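Local coordinates for protein F2 like fibronectin-binding protein (Streptococcus pneumoniae, PDB 5A0N) that probably anchors the pneumococcus to host tissue as a surface adhesin, through a thioester domain of the kind that binds host molecules covalently, at residues S110-M115 with Q144-R149. Residues are numbered along the deposited sequence; the frame is centred on the assembly and turned at random. Where two conformers were deposited one is given.
Sequences SRLSYM and QYEIWR
L112 and I147 form the centre of a small, buried, mainly apolar contact between two helices near the middle of the chain, where helix 105-118 packs against helix 132-152 inside the adhesin's helical insertion. Between the two segments the CA atoms come nearest at this pair, with L112 CA 6.8 Å from I147 CA. The CB of L112 is directed toward segment 144-149, and its CD1 methyl lies 3.7 Å from I147 CG1. The same methyl also rests against the backbone, 3.8 Å from the carbonyl carbon of E146. The two side chains run antiparallel and overlap, which also brings I147 CG1 alongside the base of the leucine, 3.8 Å from L112 CB. I147 has its CB turned partly aside; CG1, set beside the backbone N and anti to the carbonyl carbon (chi1 -72°), is the branch that closes the gap.

Of the E146 side chain, only CB comes near the leucine, 4.2 Å from L112 CD1. The chain then bends at chi2 (68°) and carries the carboxylate away from helix 105-118. There E146 OE2 accepts, on its syn side, a 2.9 Å bond from NH1 of R149, about one turn further along the same helix; the donor stands 29° out of the carboxylate plane, while OE2 lies close to the guanidinium plane. R180 makes a second salt bridge to OE2. Helix 170-182 adjoins the contact, I179 touching both L112 and E146, and F55 of strand 55-56 packs on I147.

No hydrogen bond crosses between the two segments, and hydrophobic burial and van der Waals contact join them here. The charge of E146 is instead met by two arginines, which would be expected to stabilise its ionised form beside the apolar seam.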
loop_
_atom_site.group_PDB
_atom_site.type_symbol
_atom_site.label_atom_id
_atom_site.label_comp_id
_atom_site.label_asym_id
_atom_site.label_seq_id
_atom_site.Cartn_x
_atom_site.Cartn_y
_atom_site.Cartn_z
ATOM N N SER A 110 -3.944 9.265 1.464
ATOM C CA SER A 110 -5.367 9.008 1.359
ATOM C C SER A 110 -5.838 9.144 -0.083
ATOM O O SER A 110 -6.708 8.381 -0.530
ATOM C CB SER A 110 -6.172 9.897 2.315
ATOM O OG SER A 110 -6.057 11.274 1.993
ATOM N N ARG A 111 -5.275 10.089 -0.836
ATOM C CA ARG A 111 -5.591 10.216 -2.260
ATOM C C ARG A 111 -5.092 9.021 -3.093
ATOM O O ARG A 111 -5.829 8.473 -3.904
ATOM C CB ARG A 111 -4.998 11.505 -2.817
ATOM C CG ARG A 111 -5.779 12.732 -2.394
ATOM C CD ARG A 111 -5.126 14.042 -2.860
ATOM N NE ARG A 111 -6.016 15.171 -2.597
ATOM C CZ ARG A 111 -7.106 15.405 -3.303
ATOM N NH1 ARG A 111 -7.341 14.803 -4.463
ATOM N NH2 ARG A 111 -7.955 16.311 -2.881
ATOM N N LEU A 112 -3.844 8.640 -2.894
ATOM C CA LEU A 112 -3.251 7.611 -3.726
ATOM C C LEU A 112 -3.921 6.247 -3.458
ATOM O O LEU A 112 -4.217 5.508 -4.399
ATOM C CB LEU A 112 -1.744 7.557 -3.487
ATOM C CG LEU A 112 -0.967 8.721 -4.124
ATOM C CD1 LEU A 112 0.405 8.852 -3.515
ATOM C CD2 LEU A 112 -0.909 8.561 -5.627
ATOM N N SER A 113 -4.137 5.911 -2.194
ATOM C CA SER A 113 -4.839 4.679 -1.873
ATOM C C SER A 113 -6.260 4.686 -2.418
ATOM O O SER A 113 -6.731 3.654 -2.935
ATOM C CB SER A 113 -4.756 4.372 -0.386
ATOM O OG SER A 113 -5.391 5.368 0.392
ATOM N N TYR A 114 -6.940 5.830 -2.360
ATOM C CA TYR A 114 -8.267 5.924 -2.962
ATOM C C TYR A 114 -8.218 5.768 -4.478
ATOM O O TYR A 114 -9.142 5.209 -5.075
ATOM C CB TYR A 114 -8.906 7.257 -2.570
ATOM C CG TYR A 114 -10.264 7.542 -3.160
ATOM C CD1 TYR A 114 -11.390 6.864 -2.745
ATOM C CD2 TYR A 114 -10.417 8.512 -4.131
ATOM C CE1 TYR A 114 -12.645 7.169 -3.277
ATOM C CE2 TYR A 114 -11.636 8.810 -4.656
ATOM C CZ TYR A 114 -12.756 8.169 -4.217
ATOM O OH TYR A 114 -13.957 8.525 -4.785
ATOM N N MET A 115 -7.158 6.233 -5.108
ATOM C CA MET A 115 -7.062 6.043 -6.532
ATOM C C MET A 115 -6.936 4.550 -6.902
ATOM O O MET A 115 -7.464 4.139 -7.922
ATOM C CB MET A 115 -5.925 6.888 -7.091
ATOM C CG MET A 115 -6.170 8.384 -6.953
ATOM S SD MET A 115 -4.692 9.418 -7.131
ATOM C CE MET A 115 -4.578 9.573 -8.923
ATOM N N GLN A 144 2.134 2.343 -5.142
ATOM C CA GLN A 144 3.030 2.153 -4.019
ATOM C C GLN A 144 4.280 3.021 -4.143
ATOM O O GLN A 144 4.727 3.598 -3.155
ATOM C CB GLN A 144 3.395 0.684 -3.888
ATOM C CG GLN A 144 4.410 0.382 -2.786
ATOM C CD GLN A 144 3.861 0.593 -1.412
ATOM O OE1 GLN A 144 3.305 -0.333 -0.802
ATOM N NE2 GLN A 144 4.059 1.794 -0.872
ATOM N N TYR A 145 4.901 3.044 -5.306
ATOM C CA TYR A 145 6.081 3.887 -5.499
ATOM C C TYR A 145 5.736 5.357 -5.303
ATOM O O TYR A 145 6.553 6.097 -4.719
ATOM C CB TYR A 145 6.802 3.632 -6.829
ATOM C CG TYR A 145 7.665 2.397 -6.747
ATOM C CD1 TYR A 145 8.868 2.430 -6.045
ATOM C CD2 TYR A 145 7.269 1.188 -7.321
ATOM C CE1 TYR A 145 9.649 1.278 -5.898
ATOM C CE2 TYR A 145 8.048 0.042 -7.173
ATOM C CZ TYR A 145 9.224 0.094 -6.457
ATOM O OH TYR A 145 9.992 -1.021 -6.261
ATOM N N GLU A 146 4.558 5.801 -5.738
ATOM C CA GLU A 146 4.213 7.192 -5.528
ATOM C C GLU A 146 3.896 7.493 -4.068
ATOM O O GLU A 146 4.228 8.583 -3.592
ATOM C CB GLU A 146 3.122 7.645 -6.481
ATOM C CG GLU A 146 3.123 9.164 -6.740
ATOM C CD GLU A 146 4.308 9.696 -7.527
ATOM O OE1 GLU A 146 5.296 8.951 -7.726
ATOM O OE2 GLU A 146 4.249 10.868 -7.958
ATOM N N ILE A 147 3.345 6.525 -3.329
ATOM C CA ILE A 147 3.226 6.705 -1.890
ATOM C C ILE A 147 4.595 6.940 -1.271
ATOM O O ILE A 147 4.757 7.848 -0.437
ATOM C CB ILE A 147 2.449 5.537 -1.252
ATOM C CG1 ILE A 147 0.979 5.681 -1.641
ATOM C CG2 ILE A 147 2.659 5.438 0.256
ATOM C CD1 ILE A 147 0.099 4.489 -1.278
ATOM N N TRP A 148 5.583 6.144 -1.678
ATOM C CA TRP A 148 6.949 6.263 -1.166
ATOM C C TRP A 148 7.648 7.553 -1.600
ATOM O O TRP A 148 8.565 8.006 -0.914
ATOM C CB TRP A 148 7.796 5.055 -1.599
ATOM C CG TRP A 148 7.469 3.805 -0.888
ATOM C CD1 TRP A 148 6.982 3.670 0.361
ATOM C CD2 TRP A 148 7.670 2.469 -1.395
ATOM N NE1 TRP A 148 6.890 2.321 0.694
ATOM C CE2 TRP A 148 7.282 1.569 -0.392
ATOM C CE3 TRP A 148 8.115 1.957 -2.611
ATOM C CZ2 TRP A 148 7.353 0.178 -0.559
ATOM C CZ3 TRP A 148 8.131 0.607 -2.792
ATOM C CH2 TRP A 148 7.766 -0.276 -1.774
ATOM N N ARG A 149 7.212 8.173 -2.686
ATOM C CA ARG A 149 7.715 9.515 -3.019
ATOM C C ARG A 149 7.478 10.442 -1.843
ATOM O O ARG A 149 8.346 11.245 -1.502
ATOM C CB ARG A 149 6.999 10.046 -4.261
ATOM C CG ARG A 149 7.365 11.482 -4.608
ATOM C CD ARG A 149 6.674 11.947 -5.863
ATOM N NE ARG A 149 6.976 13.333 -6.159
ATOM C CZ ARG A 149 6.405 14.017 -7.140
ATOM N NH1 ARG A 149 5.592 13.431 -7.981
ATOM N NH2 ARG A 149 6.705 15.300 -7.322
#